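Long-range contacts in pentafunctional AROM polypeptide (Schizosaccharomyces pombe, PDB 5SWV), which probably catalyses five steps of the shikimate pathway, with 3-dehydroquinate dehydratase and shikimate dehydrogenase present in the fragment crystallised here: residues P251-F257 / D302-V308; V291-Q295 / M317-D321. The contacts are given in a common frame with arbitrary orientation. Residue numbers count along the deposited sequence, not the author numbering.

Interaction 1: P251-F257 / D302-V308; sequences PEKFFLF and DFGGANV
The apolar centre is the sheet face of Phe255, Phe257, Phe303, Ala306 and Val308. Phe255 (chi1 m) sets CD2 4.0 Å from CD1 of Phe303 (chi1 t) and CB 3.9 Å from CB of Ala306. Phe257, also m, brings CE2 within 3.5 Å of Ala306 CB and turns a ring edge to Val308, CD2 to CG2 4.2 Å. Helix 295-298 covers this face through Val297 and Leu298.

Beneath it, strands 253-257 and 303-308 run parallel, axes 4.6 Å apart at closest and inclined by 17°. Lys253 pairs with Phe303, but Phe255 pairs with Ala306, Leu256 with Asn307 and Phe257 with Val308, so 303-308 carries one extra residue near Gly304 and Gly305. Backbone bonds run from Lys253 N to Asp302 O (2.9 Å), Gly304 N to Lys253 O (3.0 Å), Asn307 N to Phe255 O (3.0 Å) and Phe257 N to Asn307 O (2.8 Å); Phe255 N to Gly305 O (3.4 Å, 137°) is weak. Strand 253-257 lies between 282-285 and 303-308, with crossover helices 266-277 and 295-298, as in the alpha/beta substrate-binding domain of shikimate dehydrogenases.

Across the sheet, Phe254 lays a ring face over Gly304, whose CA is 4.1 Å from the ring centroid; a CB there would clash. Gly305, at phi/psi 155/173, also demands glycine. Asn307 hydrogen-bonds Tyr283 on strand 282-285.

At the polar edge, Lys253 NZ forms a salt bridge with Asp302 OD2 (2.9 Å). Main-chain bonds and aromatic packing thus hold the buried pairing, with the charged pair at the more accessible strand start.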
loop_
_atom_site.group_PDB
_atom_site.type_symbol
_atom_site.label_atom_id
_atom_site.label_comp_id
_atom_site.label_asym_id
_atom_site.label_seq_id
_atom_site.Cartn_x
_atom_site.Cartn_y
_atom_site.Cartn_z
ATOM N N PRO A 251 12.611 -16.368 10.449
ATOM C CA PRO A 251 11.864 -15.847 11.592
ATOM C C PRO A 251 12.540 -14.694 12.265
ATOM O O PRO A 251 13.751 -14.714 12.449
ATOM C CB PRO A 251 11.831 -17.024 12.571
ATOM C CG PRO A 251 11.954 -18.222 11.720
ATOM C CD PRO A 251 12.810 -17.831 10.558
ATOM N N GLU A 252 11.733 -13.746 12.717
ATOM C CA GLU A 252 12.205 -12.475 13.228
ATOM C C GLU A 252 11.402 -12.135 14.477
ATOM O O GLU A 252 10.203 -12.461 14.577
ATOM C CB GLU A 252 12.106 -11.380 12.162
ATOM C CG GLU A 252 13.330 -11.298 11.245
ATOM C CD GLU A 252 13.098 -10.506 9.952
ATOM O OE1 GLU A 252 12.579 -9.380 10.006
ATOM O OE2 GLU A 252 13.444 -11.016 8.861
ATOM N N LYS A 253 12.091 -11.531 15.443
ATOM C CA LYS A 253 11.471 -11.096 16.679
ATOM C C LYS A 253 11.188 -9.595 16.624
ATOM O O LYS A 253 12.087 -8.799 16.378
ATOM C CB LYS A 253 12.380 -11.401 17.857
ATOM C CG LYS A 253 12.707 -12.869 18.014
ATOM C CD LYS A 253 12.659 -13.295 19.471
ATOM C CE LYS A 253 13.108 -14.738 19.661
ATOM N NZ LYS A 253 14.599 -14.805 19.716
ATOM N N PHE A 254 9.925 -9.237 16.840
ATOM C CA PHE A 254 9.471 -7.849 16.921
ATOM C C PHE A 254 9.055 -7.518 18.352
ATOM O O PHE A 254 8.699 -8.400 19.125
ATOM C CB PHE A 254 8.313 -7.607 15.949
ATOM C CG PHE A 254 8.728 -7.660 14.503
ATOM C CD1 PHE A 254 8.745 -8.867 13.811
ATOM C CD2 PHE A 254 9.133 -6.512 13.832
ATOM C CE1 PHE A 254 9.165 -8.920 12.484
ATOM C CE2 PHE A 254 9.527 -6.558 12.500
ATOM C CZ PHE A 254 9.550 -7.758 11.828
ATOM N N PHE A 255 9.121 -6.235 18.691
ATOM C CA PHE A 255 8.959 -5.793 20.066
ATOM C C PHE A 255 8.193 -4.473 20.191
ATOM O O PHE A 255 7.979 -3.777 19.218
ATOM C CB PHE A 255 10.340 -5.667 20.725
ATOM C CG PHE A 255 11.085 -6.964 20.831
ATOM C CD1 PHE A 255 10.885 -7.807 21.916
ATOM C CD2 PHE A 255 11.975 -7.355 19.845
ATOM C CE1 PHE A 255 11.564 -9.022 22.014
ATOM C CE2 PHE A 255 12.660 -8.567 19.936
ATOM C CZ PHE A 255 12.457 -9.396 21.023
ATOM N N LEU A 256 7.753 -4.180 21.408
ATOM C CA LEU A 256 7.202 -2.884 21.778
ATOM C C LEU A 256 7.988 -2.387 22.987
ATOM O O LEU A 256 8.074 -3.088 23.981
ATOM C CB LEU A 256 5.725 -3.004 22.145
ATOM C CG LEU A 256 5.013 -1.723 22.627
ATOM C CD1 LEU A 256 5.059 -0.619 21.572
ATOM C CD2 LEU A 256 3.569 -2.007 23.033
ATOM N N PHE A 257 8.577 -1.198 22.890
ATOM C CA PHE A 257 9.263 -0.582 24.004
ATOM C C PHE A 257 8.394 0.522 24.578
ATOM O O PHE A 257 7.695 1.217 23.833
ATOM C CB PHE A 257 10.569 0.024 23.544
ATOM C CG PHE A 257 11.489 -0.932 22.833
ATOM C CD1 PHE A 257 11.680 -2.235 23.290
ATOM C CD2 PHE A 257 12.221 -0.505 21.725
ATOM C CE1 PHE A 257 12.561 -3.087 22.637
ATOM C CE2 PHE A 257 13.105 -1.350 21.078
ATOM C CZ PHE A 257 13.271 -2.644 21.526
ATOM N N ASP A 302 18.429 -11.919 15.351
ATOM C CA ASP A 302 17.121 -12.093 14.693
ATOM C C ASP A 302 16.103 -10.940 14.922
ATOM O O ASP A 302 14.900 -11.121 14.710
ATOM C CB ASP A 302 16.523 -13.440 15.130
ATOM C CG ASP A 302 16.426 -13.593 16.660
ATOM O OD1 ASP A 302 17.004 -12.770 17.405
ATOM O OD2 ASP A 302 15.782 -14.562 17.129
ATOM N N PHE A 303 16.586 -9.768 15.348
ATOM C CA PHE A 303 15.743 -8.593 15.592
ATOM C C PHE A 303 15.240 -8.061 14.264
ATOM O O PHE A 303 16.032 -7.771 13.368
ATOM C CB PHE A 303 16.538 -7.508 16.324
ATOM C CG PHE A 303 15.814 -6.192 16.462
ATOM C CD1 PHE A 303 14.831 -6.014 17.431
ATOM C CD2 PHE A 303 16.140 -5.104 15.638
ATOM C CE1 PHE A 303 14.178 -4.786 17.561
ATOM C CE2 PHE A 303 15.488 -3.878 15.765
ATOM C CZ PHE A 303 14.504 -3.719 16.725
ATOM N N GLY A 304 13.920 -7.951 14.141
ATOM C CA GLY A 304 13.257 -7.508 12.896
ATOM C C GLY A 304 12.716 -6.087 12.903
ATOM O O GLY A 304 12.439 -5.537 11.845
ATOM N N GLY A 305 12.549 -5.517 14.097
ATOM C CA GLY A 305 12.076 -4.156 14.289
ATOM C C GLY A 305 11.415 -3.967 15.648
ATOM O O GLY A 305 11.223 -4.930 16.374
ATOM N N ALA A 306 11.066 -2.729 15.995
ATOM C CA ALA A 306 10.260 -2.491 17.194
ATOM C C ALA A 306 9.502 -1.165 17.192
ATOM O O ALA A 306 9.977 -0.167 16.660
ATOM C CB ALA A 306 11.125 -2.597 18.441
ATOM N N ASN A 307 8.310 -1.194 17.777
ATOM C CA ASN A 307 7.551 0.004 18.071
ATOM C C ASN A 307 8.029 0.626 19.389
ATOM O O ASN A 307 8.535 -0.067 20.285
ATOM C CB ASN A 307 6.044 -0.293 18.158
ATOM C CG ASN A 307 5.387 -0.452 16.796
ATOM O OD1 ASN A 307 4.779 -1.468 16.490
ATOM N ND2 ASN A 307 5.483 0.573 15.986
ATOM N N VAL A 308 7.863 1.942 19.491
ATOM C CA VAL A 308 8.214 2.705 20.683
ATOM C C VAL A 308 7.021 3.565 21.052
ATOM O O VAL A 308 6.478 4.289 20.214
ATOM C CB VAL A 308 9.444 3.603 20.443
ATOM C CG1 VAL A 308 9.958 4.173 21.755
ATOM C CG2 VAL A 308 10.554 2.819 19.762
#

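Interaction 2: V291-Q295 / M317-D321; sequences VDEVQ and MKFMD
Val291, at phi/psi -71/-24, accepts a hydrogen bond at its carbonyl O from Val294 N (3.3 Å), with residues 292-294 in 3-10 conformation. Its CB points toward segment 317-321, and with chi1 p its CG2 stands 4.5 Å from CE2 of Phe319, while its O lies 3.9 Å from the same CE2. The Val291 side chain also touches Tyr312 and Ser315, which lie earlier in the loop that carries Phe319.

Asp292 (chi1 m) places OD1 at the edge of the Phe319 ring, 3.9 Å from CZ. The same OD1 is 4.1 Å from CE of Lys318 but 5.2 Å from its NZ, too far for a salt bridge; that NZ instead makes a weak hydrogen bond to Ser315 O. Glu293 points away, and its OE2 accepts the backbone N of Thr290. Val294 (chi1 m) returns to the ring, CG2 to Phe319 CE2 4.5 Å. Gln295 follows with an extended side chain, chi1 and chi2 both t, whose CD reaches 3.5 Å from Phe319 CE1; the CA atoms of Gln295 and Phe319 are 7.8 Å apart.

The opposing 317-321 backbone makes its own 3-10 turn, Met320 N to Met317 O 3.1 Å, which presents Phe319 (chi1 m) with CB toward 291-295. Phe319 is the one aromatic ring at the centre of this surface contact between two loops of the substrate-binding domain, supplying 102 of the 230 Å² buried. Because neither hydrogen bonds nor salt bridges join the segments, the chemistry implies adhesion by van der Waals contact around one ring, with the Asp292 carboxylate at the ring edge and the Gln295 amide close by.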
loop_
_atom_site.group_PDB
_atom_site.type_symbol
_atom_site.label_atom_id
_atom_site.label_comp_id
_atom_site.label_asym_id
_atom_site.label_seq_id
_atom_site.Cartn_x
_atom_site.Cartn_y
_atom_site.Cartn_z
ATOM N N VAL A 291 15.438 3.518 29.055
ATOM C CA VAL A 291 15.554 3.331 27.613
ATOM C C VAL A 291 16.813 2.550 27.213
ATOM O O VAL A 291 16.858 1.954 26.142
ATOM C CB VAL A 291 15.542 4.698 26.885
ATOM C CG1 VAL A 291 16.868 5.441 27.062
ATOM C CG2 VAL A 291 15.196 4.522 25.411
ATOM N N ASP A 292 17.836 2.564 28.061
ATOM C CA ASP A 292 19.139 2.001 27.686
ATOM C C ASP A 292 19.151 0.496 27.671
ATOM O O ASP A 292 19.991 -0.105 27.005
ATOM C CB ASP A 292 20.225 2.525 28.607
ATOM C CG ASP A 292 20.395 4.002 28.464
ATOM O OD1 ASP A 292 20.998 4.404 27.440
ATOM O OD2 ASP A 292 19.865 4.746 29.331
ATOM N N GLU A 293 18.197 -0.091 28.388
ATOM C CA GLU A 293 18.013 -1.527 28.434
ATOM C C GLU A 293 17.501 -2.127 27.118
ATOM O O GLU A 293 17.584 -3.342 26.947
ATOM C CB GLU A 293 17.072 -1.899 29.592
ATOM C CG GLU A 293 17.650 -1.625 30.982
ATOM C CD GLU A 293 16.593 -1.659 32.082
ATOM O OE1 GLU A 293 16.433 -2.707 32.730
ATOM O OE2 GLU A 293 15.910 -0.641 32.308
ATOM N N VAL A 294 16.997 -1.307 26.190
ATOM C CA VAL A 294 16.518 -1.818 24.894
ATOM C C VAL A 294 17.649 -2.040 23.880
ATOM O O VAL A 294 17.431 -2.653 22.842
ATOM C CB VAL A 294 15.417 -0.926 24.245
ATOM C CG1 VAL A 294 14.376 -0.473 25.273
ATOM C CG2 VAL A 294 16.013 0.270 23.497
ATOM N N GLN A 295 18.843 -1.533 24.171
ATOM C CA GLN A 295 19.964 -1.624 23.235
ATOM C C GLN A 295 20.402 -3.061 22.913
ATOM O O GLN A 295 20.809 -3.337 21.781
ATOM C CB GLN A 295 21.157 -0.828 23.761
ATOM C CG GLN A 295 22.218 -0.578 22.705
ATOM C CD GLN A 295 23.304 0.368 23.175
ATOM O OE1 GLN A 295 23.543 0.534 24.381
ATOM N NE2 GLN A 295 23.979 0.991 22.220
ATOM N N MET A 317 15.882 7.947 19.966
ATOM C CA MET A 317 16.503 8.489 18.741
ATOM C C MET A 317 18.031 8.522 18.779
ATOM O O MET A 317 18.677 8.414 17.744
ATOM C CB MET A 317 15.956 9.887 18.445
ATOM C CG MET A 317 14.498 9.852 18.039
ATOM S SD MET A 317 13.702 11.458 17.988
ATOM C CE MET A 317 14.464 12.132 16.510
ATOM N N LYS A 318 18.576 8.710 19.977
ATOM C CA LYS A 318 19.959 8.361 20.337
ATOM C C LYS A 318 20.577 7.208 19.511
ATOM O O LYS A 318 21.655 7.366 18.927
ATOM C CB LYS A 318 19.979 7.950 21.817
ATOM C CG LYS A 318 21.192 8.401 22.608
ATOM C CD LYS A 318 21.403 7.573 23.891
ATOM C CE LYS A 318 20.187 7.504 24.818
ATOM N NZ LYS A 318 19.601 8.848 25.134
ATOM N N PHE A 319 19.876 6.070 19.462
ATOM C CA PHE A 319 20.404 4.838 18.886
ATOM C C PHE A 319 20.194 4.674 17.394
ATOM O O PHE A 319 20.590 3.643 16.833
ATOM C CB PHE A 319 19.754 3.615 19.546
ATOM C CG PHE A 319 19.940 3.546 21.024
ATOM C CD1 PHE A 319 21.207 3.372 21.565
ATOM C CD2 PHE A 319 18.849 3.627 21.880
ATOM C CE1 PHE A 319 21.385 3.296 22.937
ATOM C CE2 PHE A 319 19.018 3.555 23.254
ATOM C CZ PHE A 319 20.287 3.390 23.785
ATOM N N MET A 320 19.541 5.632 16.751
ATOM C CA MET A 320 19.270 5.543 15.326
ATOM C C MET A 320 20.429 6.139 14.556
ATOM O O MET A 320 21.002 7.149 14.961
ATOM C CB MET A 320 17.994 6.305 14.970
ATOM C CG MET A 320 16.716 5.855 15.672
ATOM S SD MET A 320 16.229 4.134 15.370
ATOM C CE MET A 320 16.961 3.376 16.819
ATOM N N ASP A 321 20.760 5.496 13.445
ATOM C CA ASP A 321 21.743 5.991 12.468
ATOM C C ASP A 321 21.087 6.873 11.385
ATOM O O ASP A 321 21.746 7.708 10.779
ATOM C CB ASP A 321 22.433 4.798 11.782
ATOM C CG ASP A 321 23.097 3.839 12.777
ATOM O OD1 ASP A 321 24.132 4.222 13.336
ATOM O OD2 ASP A 321 22.603 2.708 13.003
#

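In the fold
Both contacts lie in the shikimate dehydrogenase substrate-binding part of the chain, their centres 13 Å apart. Their segments alternate in sequence: 251-257, 291-295, 302-308, then 317-321. Interaction 1 pairs two inner strands of the mixed six-stranded sheet, whereas interaction 2 joins loops at the surface. Residues 291-295 lead into helix 295-298, which precedes strand 303-308; the loop segment 317-321 comes after that strand, on the way to strand 322-323. The two contacts meet directly where Phe257 CD1 lies 3.8 Å from Val294 CG1. Val294 thus touches Phe257 of the buried sheet and, more loosely, Phe319 of the second loop.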